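Side-chain contacts in linoleate 11-lipoxygenase (PDB 5FX8), which uses a catalytic manganese ion to oxygenate linoleic and alpha-linolenic acids to 11S- and 13R-hydroperoxy fatty acids: residues Thr48-Asp53 and Gly57-Ser62; Ala304-Ser309 and Ile440-Gly445; Asp310-Met315 and Leu431-Leu436. All blocks are in the same frame, centred on the assembly; numbering follows the deposited sequence.

Contact 1. Residues Thr48-Asp53 and Gly57-Ser62; sequences TLPNND and GARNAS. Unlike the reference sequence in segment 48-53: Asn52 (reference Lys). With NAG (2-acetamido-2-deoxy-beta-D-glucopyranose), chain E.
Arg59 of helix 56-69, the first modelled helix of the lipoxygenase fold, pins the N-terminal loop before it through Thr48 and Asp53. NH2 gives a nearly straight bond to Thr48 O (2.6 Å, 172°), while NH1 donates to Thr48 OG1 at 3.2 Å, an end-on grip on one residue by two nitrogens. NH1 also makes a salt bridge with Asp53 OD2 (2.7 Å), approaching on the anti side of the carboxylate, whose plane stands 87° from that of the guanidinium. All three acceptors lie at the guanidinium edge, close to its plane, which fixes how the group is turned. With CG anti to the backbone N (chi1 -180°) and the chain extended as far as NE, the arginine spans the gap at full length. Two further charges join in: Glu435 takes NE, and Arg311 shares Asp53 OD2. Across the contact, Pro50 packs over one guanidinium face, its CD 3.6 Å from Arg59 NH2. One residue on, Asn60 carries an N-linked glycan, ND2 bonded covalently to C1 of the sugar at 1.4 Å.

Contact 2. Residues Ala304-Ser309 and Ile440-Gly445; sequences AFRTLS and IAEANG
Glu442, near the C-terminal end of helix 434-444, faces Arg306 and Thr307 where the chain leaves helix 268-305, the long lipoxygenase helix that carries the manganese ligands His290 and His294 farther back. Along 440-445, Ile440 comes first: its side chain turns from the contact onto Phe452 and Ala455, while its carbonyl takes Asn444 N and Asn444 ND2 from opposite faces of its plane. Glu442 then does nearly all the touching. CG is anti to the backbone N (chi1 175°) and the chain bends at chi2 (92°), which brings the aliphatic part obliquely across the Thr307 methyl, with Glu442 CB 3.6 Å from Thr307 CG2. Thr307 OG1 is engaged by Ala303 O, leaving the methyl to do the packing. The bend also brings OE2 to the guanidinium edge, where Arg306 NE donates at 2.9 Å in a salt bridge (159°). NE meets OE2 from above the carboxylate plane, and the two side chains cross at about a right angle. A water donates to Glu442 OE2 at 2.7 Å and accepts a weak bond from Arg306 NH2. The helix ends soon after, at Gly445. Outside partners complete the site: Tyr72 bonds OE2, Arg67 pairs with OE1, and Phe70 O accepts from Arg306 NH1. A buried carboxylate set between two arginines is probably held ionised, and the salt bridges tie the end of helix 268-305 and helix 434-444 to Arg67 near the end of helix 56-69.

Contact 3. Residues Asp310-Met315 and Leu431-Leu436; sequences DRHPVM and LRDYEL. With NAG (2-acetamido-2-deoxy-beta-D-glucopyranose), chain E.
His312 and Asp433 meet across the gap in a histidine-carboxylate hydrogen bond, NE2 to OD2 at 2.7 Å and 157°. OD2 uses its syn lone pair, and ring and carboxylate are nearly coplanar. Both side chains leave the backbone with CG anti to N (His312 chi1 -162°), which carries each toward the other segment. Capping bonds form a second group. His312 is the N-cap of helix 313-321, where ND1 accepts from Val314 N at 3.1 Å; Asp433 is the N-cap of helix 434-444, with OD1 taking Leu436 N at 2.9 Å. Since ND1 accepts and NE2 donates, the ring is probably neutral, and two helix starts are coupled through their caps. Among the looser contacts, Glu435 passes antiparallel to the histidine side chain and brings OE1 to the ring edge, 3.1 Å from His312 CD2; its OE2 belongs to Arg59. Tyr434 takes no part in the pairing and offers a ring face to the Asn60-linked sugar, whose C5 lies 3.6 Å from Tyr434 CD1. Around this joint, Tyr420 of helix 396-420 packs on His312 and Leu436 and bonds Asp433 OD2, and helix 56-69 touches it, with Ile63 against Glu435.

The three contacts form one continuous patch toward one end of the chain, partly to fully buried and away from the manganese site. Contacts 1 and 3 have centres about 9 Å apart, contacts 2 and 3 about 10 Å, and contacts 1 and 2 about 15 Å. Along the chain contact 1 closes first; 304-309 then runs straight into 310-315, and both pair with helix 434-444, contact 3 at its start and contact 2 near its end. Segment 48-53 joins in where Thr48 N meets Arg311 O at 3.0 Å. Together they fasten the N-terminal loop and helix 56-69 to the turn between helices 268-305 and 313-321, beside the glycan on Asn60.

Contact 1. Residues Thr48-Asp53 and Gly57-Ser62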
# COMPACT_ATOMS: atom_id res chain seq x y z
N THR A 48 -29.66 -9.94 -4.91
CA THR A 48 -30.50 -10.09 -6.08
C THR A 48 -30.68 -8.76 -6.79
O THR A 48 -30.45 -7.69 -6.22
CB THR A 48 -31.89 -10.63 -5.74
OG1 THR A 48 -32.53 -9.72 -4.86
CG2 THR A 48 -31.84 -12.00 -5.10
N LEU A 49 -31.13 -8.82 -8.02
CA LEU A 49 -31.55 -7.66 -8.78
C LEU A 49 -32.91 -7.17 -8.30
O LEU A 49 -33.67 -7.93 -7.70
CB LEU A 49 -31.61 -7.99 -10.26
CG LEU A 49 -30.26 -8.20 -10.93
CD1 LEU A 49 -30.49 -8.52 -12.39
CD2 LEU A 49 -29.41 -6.97 -10.77
N PRO A 50 -33.24 -5.90 -8.53
CA PRO A 50 -34.57 -5.41 -8.15
C PRO A 50 -35.66 -5.83 -9.11
O PRO A 50 -36.83 -5.78 -8.73
CB PRO A 50 -34.39 -3.90 -8.16
CG PRO A 50 -33.33 -3.67 -9.14
CD PRO A 50 -32.37 -4.79 -8.96
N ASN A 51 -35.30 -6.24 -10.32
CA ASN A 51 -36.27 -6.53 -11.37
C ASN A 51 -37.40 -7.42 -10.87
O ASN A 51 -38.58 -7.07 -11.00
CB ASN A 51 -35.54 -7.17 -12.56
CG ASN A 51 -34.26 -6.41 -12.94
OD1 ASN A 51 -33.55 -5.92 -12.07
ND2 ASN A 51 -33.97 -6.31 -14.24
N ASN A 52 -37.08 -8.54 -10.25
CA ASN A 52 -38.16 -9.45 -9.87
C ASN A 52 -38.22 -9.72 -8.38
O ASN A 52 -38.37 -10.87 -7.95
CB ASN A 52 -38.01 -10.74 -10.64
CG ASN A 52 -38.20 -10.51 -12.08
OD1 ASN A 52 -39.27 -10.14 -12.51
ND2 ASN A 52 -37.15 -10.70 -12.83
N ASP A 53 -38.12 -8.66 -7.61
CA ASP A 53 -38.04 -8.73 -6.18
C ASP A 53 -39.42 -8.45 -5.60
O ASP A 53 -39.98 -7.38 -5.87
CB ASP A 53 -37.03 -7.70 -5.70
CG ASP A 53 -36.69 -7.86 -4.26
OD1 ASP A 53 -37.46 -8.48 -3.53
OD2 ASP A 53 -35.65 -7.34 -3.85
N GLY A 57 -40.93 -2.56 -2.73
CA GLY A 57 -41.28 -1.27 -2.17
C GLY A 57 -40.49 -0.99 -0.92
O GLY A 57 -40.11 0.15 -0.64
N ALA A 58 -40.21 -2.04 -0.15
CA ALA A 58 -39.36 -1.90 1.01
C ALA A 58 -37.92 -1.66 0.61
O ALA A 58 -37.22 -0.87 1.25
CB ALA A 58 -39.46 -3.15 1.87
N ARG A 59 -37.47 -2.35 -0.44
CA ARG A 59 -36.14 -2.14 -1.00
C ARG A 59 -35.96 -0.69 -1.41
O ARG A 59 -34.99 -0.02 -1.04
CB ARG A 59 -35.94 -3.10 -2.17
CG ARG A 59 -34.62 -3.06 -2.90
CD ARG A 59 -34.48 -4.27 -3.82
NE ARG A 59 -33.23 -4.30 -4.56
CZ ARG A 59 -32.61 -5.41 -4.90
NH1 ARG A 59 -33.12 -6.57 -4.58
NH2 ARG A 59 -31.47 -5.36 -5.56
N ASN A 60 -36.94 -0.17 -2.12
CA ASN A 60 -36.98 1.25 -2.42
C ASN A 60 -36.95 2.10 -1.15
O ASN A 60 -36.31 3.16 -1.12
CB ASN A 60 -38.22 1.53 -3.25
CG ASN A 60 -37.99 1.29 -4.73
OD1 ASN A 60 -36.89 0.95 -5.16
ND2 ASN A 60 -39.06 1.47 -5.51
N ALA A 61 -37.62 1.67 -0.08
CA ALA A 61 -37.63 2.52 1.11
C ALA A 61 -36.25 2.60 1.75
O ALA A 61 -35.83 3.66 2.22
CB ALA A 61 -38.66 2.03 2.12
N SER A 62 -35.53 1.48 1.77
CA SER A 62 -34.21 1.52 2.38
C SER A 62 -33.28 2.40 1.58
O SER A 62 -32.49 3.16 2.15
CB SER A 62 -33.65 0.12 2.51
OG SER A 62 -34.55 -0.66 3.26
C1 NAG E . -39.14 1.35 -6.94
C2 NAG E . -40.59 1.20 -7.41
C3 NAG E . -40.67 1.24 -8.94
C4 NAG E . -39.94 2.46 -9.49
C5 NAG E . -38.52 2.47 -8.94
C6 NAG E . -37.73 3.67 -9.37
C7 NAG E . -42.15 -0.13 -6.05
C8 NAG E . -42.62 -1.52 -5.70
N2 NAG E . -41.15 -0.05 -6.93
O3 NAG E . -42.03 1.20 -9.37
O4 NAG E . -39.87 2.41 -10.90
O5 NAG E . -38.57 2.50 -7.51
O6 NAG E . -38.34 4.85 -8.89
O7 NAG E . -42.65 0.86 -5.55

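Contact 2. Residues Ala304-Ser309 and Ile440-Gly445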
# COMPACT_ATOMS: atom_id res chain seq x y z
N ALA A 304 -23.03 5.13 -6.27
CA ALA A 304 -23.64 3.81 -6.19
C ALA A 304 -24.35 3.59 -4.86
O ALA A 304 -25.47 3.08 -4.83
CB ALA A 304 -22.61 2.70 -6.43
N PHE A 305 -23.71 3.94 -3.75
CA PHE A 305 -24.32 3.69 -2.45
C PHE A 305 -25.63 4.45 -2.29
O PHE A 305 -26.56 3.96 -1.67
CB PHE A 305 -23.33 4.08 -1.35
CG PHE A 305 -23.70 3.58 0.01
CD1 PHE A 305 -23.52 2.26 0.35
CD2 PHE A 305 -24.16 4.46 0.98
CE1 PHE A 305 -23.83 1.82 1.61
CE2 PHE A 305 -24.47 4.03 2.24
CZ PHE A 305 -24.30 2.73 2.56
N ARG A 306 -25.72 5.63 -2.89
CA ARG A 306 -26.96 6.40 -2.89
C ARG A 306 -28.06 5.86 -3.82
O ARG A 306 -29.14 6.46 -3.85
CB ARG A 306 -26.65 7.85 -3.27
CG ARG A 306 -25.82 8.55 -2.22
CD ARG A 306 -25.64 9.97 -2.54
NE ARG A 306 -26.88 10.56 -3.02
CZ ARG A 306 -27.80 11.12 -2.25
NH1 ARG A 306 -27.63 11.19 -0.93
NH2 ARG A 306 -28.89 11.61 -2.79
N THR A 307 -27.85 4.77 -4.56
CA THR A 307 -28.81 4.39 -5.60
C THR A 307 -29.05 2.88 -5.69
O THR A 307 -30.18 2.45 -5.92
CB THR A 307 -28.36 4.88 -6.98
OG1 THR A 307 -26.98 4.52 -7.19
CG2 THR A 307 -28.58 6.36 -7.17
N LEU A 308 -27.99 2.08 -5.57
CA LEU A 308 -28.14 0.63 -5.54
C LEU A 308 -28.53 0.18 -4.14
O LEU A 308 -28.06 0.72 -3.14
CB LEU A 308 -26.84 -0.07 -5.93
CG LEU A 308 -26.11 0.41 -7.15
CD1 LEU A 308 -24.84 -0.35 -7.29
CD2 LEU A 308 -26.99 0.19 -8.31
N SER A 309 -29.37 -0.84 -4.09
CA SER A 309 -29.73 -1.43 -2.82
C SER A 309 -28.51 -2.06 -2.18
O SER A 309 -27.59 -2.50 -2.86
CB SER A 309 -30.82 -2.47 -3.02
OG SER A 309 -31.16 -3.14 -1.83
N ILE A 440 -26.21 5.34 -12.72
CA ILE A 440 -25.54 6.04 -13.81
C ILE A 440 -26.00 7.49 -13.87
O ILE A 440 -25.20 8.41 -14.03
CB ILE A 440 -25.77 5.32 -15.14
CG1 ILE A 440 -25.39 3.85 -14.99
CG2 ILE A 440 -24.97 5.97 -16.23
CD1 ILE A 440 -23.99 3.64 -14.63
N ALA A 441 -27.30 7.70 -13.74
CA ALA A 441 -27.82 9.06 -13.73
C ALA A 441 -27.26 9.87 -12.55
O ALA A 441 -26.91 11.05 -12.70
CB ALA A 441 -29.35 9.00 -13.70
N GLU A 442 -27.17 9.25 -11.39
CA GLU A 442 -26.64 9.88 -10.19
C GLU A 442 -25.17 10.24 -10.37
O GLU A 442 -24.72 11.30 -9.92
CB GLU A 442 -26.82 8.93 -9.01
CG GLU A 442 -26.24 9.35 -7.68
CD GLU A 442 -27.22 10.12 -6.81
OE1 GLU A 442 -28.44 10.02 -7.06
OE2 GLU A 442 -26.76 10.81 -5.86
N ALA A 443 -24.40 9.34 -10.99
CA ALA A 443 -23.01 9.63 -11.24
C ALA A 443 -22.88 10.82 -12.15
O ALA A 443 -22.12 11.75 -11.88
CB ALA A 443 -22.32 8.42 -11.86
N ASN A 444 -23.65 10.82 -13.24
CA ASN A 444 -23.51 11.88 -14.21
C ASN A 444 -24.06 13.21 -13.71
O ASN A 444 -23.66 14.25 -14.22
CB ASN A 444 -24.19 11.49 -15.50
CG ASN A 444 -23.38 10.52 -16.29
OD1 ASN A 444 -22.32 10.86 -16.81
ND2 ASN A 444 -23.88 9.29 -16.40
N GLY A 445 -24.93 13.19 -12.71
CA GLY A 445 -25.60 14.38 -12.27
C GLY A 445 -25.13 14.92 -10.94
O GLY A 445 -24.18 15.69 -10.87
O HOH W 1 -28.33 12.89 -5.23

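Contact 3. Residues Asp310-Met315 and Leu431-Leu436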
# COMPACT_ATOMS: atom_id res chain seq x y z
N ASP A 310 -28.51 -2.12 -0.87
CA ASP A 310 -27.48 -2.91 -0.24
C ASP A 310 -27.52 -4.38 -0.69
O ASP A 310 -26.49 -5.06 -0.66
CB ASP A 310 -27.60 -2.77 1.27
CG ASP A 310 -27.12 -1.40 1.78
OD1 ASP A 310 -26.31 -0.68 1.12
OD2 ASP A 310 -27.54 -1.05 2.89
N ARG A 311 -28.67 -4.88 -1.16
CA ARG A 311 -28.76 -6.27 -1.60
C ARG A 311 -28.48 -6.44 -3.08
O ARG A 311 -28.53 -7.56 -3.57
CB ARG A 311 -30.14 -6.86 -1.26
CG ARG A 311 -30.45 -6.78 0.21
CD ARG A 311 -31.75 -7.48 0.58
NE ARG A 311 -32.98 -6.76 0.23
CZ ARG A 311 -33.88 -7.20 -0.64
NH1 ARG A 311 -33.70 -8.35 -1.27
NH2 ARG A 311 -34.96 -6.48 -0.89
N HIS A 312 -28.17 -5.39 -3.78
CA HIS A 312 -27.78 -5.47 -5.18
C HIS A 312 -26.39 -6.10 -5.33
O HIS A 312 -25.46 -5.69 -4.64
CB HIS A 312 -27.77 -4.09 -5.77
CG HIS A 312 -27.82 -4.08 -7.25
ND1 HIS A 312 -26.82 -4.61 -8.02
CD2 HIS A 312 -28.74 -3.59 -8.10
CE1 HIS A 312 -27.12 -4.45 -9.29
NE2 HIS A 312 -28.28 -3.83 -9.37
N PRO A 313 -26.22 -7.08 -6.22
CA PRO A 313 -24.91 -7.76 -6.34
C PRO A 313 -23.74 -6.84 -6.72
O PRO A 313 -22.59 -7.08 -6.31
CB PRO A 313 -25.18 -8.81 -7.42
CG PRO A 313 -26.64 -9.05 -7.32
CD PRO A 313 -27.26 -7.74 -7.02
N VAL A 314 -24.02 -5.81 -7.49
CA VAL A 314 -22.97 -4.88 -7.86
C VAL A 314 -22.57 -4.02 -6.66
O VAL A 314 -21.39 -3.70 -6.48
CB VAL A 314 -23.41 -4.02 -9.05
CG1 VAL A 314 -22.38 -3.01 -9.35
CG2 VAL A 314 -23.60 -4.88 -10.24
N MET A 315 -23.53 -3.68 -5.80
CA MET A 315 -23.22 -2.96 -4.57
C MET A 315 -22.27 -3.74 -3.70
O MET A 315 -21.37 -3.17 -3.10
CB MET A 315 -24.50 -2.65 -3.79
CG MET A 315 -24.31 -1.66 -2.63
SD MET A 315 -23.90 -0.02 -3.25
CE MET A 315 -22.18 0.14 -2.85
N LEU A 431 -31.35 -2.99 -18.76
CA LEU A 431 -32.06 -1.75 -18.98
C LEU A 431 -33.16 -1.57 -17.96
O LEU A 431 -33.45 -0.43 -17.57
CB LEU A 431 -32.63 -1.71 -20.39
CG LEU A 431 -31.59 -1.29 -21.43
CD1 LEU A 431 -31.72 -2.13 -22.70
CD2 LEU A 431 -31.70 0.20 -21.70
N ARG A 432 -33.75 -2.66 -17.50
CA ARG A 432 -34.85 -2.66 -16.55
C ARG A 432 -34.41 -2.75 -15.10
O ARG A 432 -35.27 -2.90 -14.22
CB ARG A 432 -35.80 -3.80 -16.87
CG ARG A 432 -36.42 -3.69 -18.20
CD ARG A 432 -37.38 -4.81 -18.45
NE ARG A 432 -37.14 -5.27 -19.80
CZ ARG A 432 -36.60 -6.44 -20.05
NH1 ARG A 432 -36.34 -7.24 -19.04
NH2 ARG A 432 -36.36 -6.81 -21.30
N ASP A 433 -33.11 -2.73 -14.83
CA ASP A 433 -32.53 -2.59 -13.49
C ASP A 433 -32.50 -1.09 -13.17
O ASP A 433 -31.52 -0.40 -13.44
CB ASP A 433 -31.14 -3.22 -13.44
CG ASP A 433 -30.46 -3.13 -12.08
OD1 ASP A 433 -30.90 -2.35 -11.23
OD2 ASP A 433 -29.46 -3.83 -11.85
N TYR A 434 -33.59 -0.59 -12.58
CA TYR A 434 -33.69 0.84 -12.33
C TYR A 434 -32.66 1.30 -11.31
O TYR A 434 -32.25 2.46 -11.35
CB TYR A 434 -35.11 1.21 -11.89
CG TYR A 434 -35.60 0.48 -10.67
CD1 TYR A 434 -35.30 0.93 -9.41
CD2 TYR A 434 -36.36 -0.67 -10.78
CE1 TYR A 434 -35.72 0.28 -8.33
CE2 TYR A 434 -36.78 -1.32 -9.71
CZ TYR A 434 -36.47 -0.85 -8.48
OH TYR A 434 -36.92 -1.55 -7.39
N GLU A 435 -32.18 0.41 -10.45
CA GLU A 435 -31.10 0.79 -9.54
C GLU A 435 -29.81 1.07 -10.30
O GLU A 435 -29.17 2.09 -10.05
CB GLU A 435 -30.90 -0.29 -8.48
CG GLU A 435 -32.07 -0.39 -7.52
CD GLU A 435 -31.95 -1.49 -6.50
OE1 GLU A 435 -30.97 -2.23 -6.49
OE2 GLU A 435 -32.88 -1.64 -5.69
N LEU A 436 -29.42 0.19 -11.23
CA LEU A 436 -28.23 0.45 -12.03
C LEU A 436 -28.36 1.74 -12.83
O LEU A 436 -27.43 2.56 -12.88
CB LEU A 436 -27.96 -0.71 -12.97
CG LEU A 436 -26.71 -0.55 -13.83
CD1 LEU A 436 -25.52 -0.79 -12.98
CD2 LEU A 436 -26.79 -1.55 -14.90
C1 NAG E . -39.14 1.35 -6.94
C2 NAG E . -40.59 1.20 -7.41
C3 NAG E . -40.67 1.24 -8.94
C4 NAG E . -39.94 2.46 -9.49
C5 NAG E . -38.52 2.47 -8.94
C6 NAG E . -37.73 3.67 -9.37
C7 NAG E . -42.15 -0.13 -6.05
C8 NAG E . -42.62 -1.52 -5.70
N2 NAG E . -41.15 -0.05 -6.93
O3 NAG E . -42.03 1.20 -9.37
O4 NAG E . -39.87 2.41 -10.90
O5 NAG E . -38.57 2.50 -7.51
O6 NAG E . -38.34 4.85 -8.89
O7 NAG E . -42.65 0.86 -5.55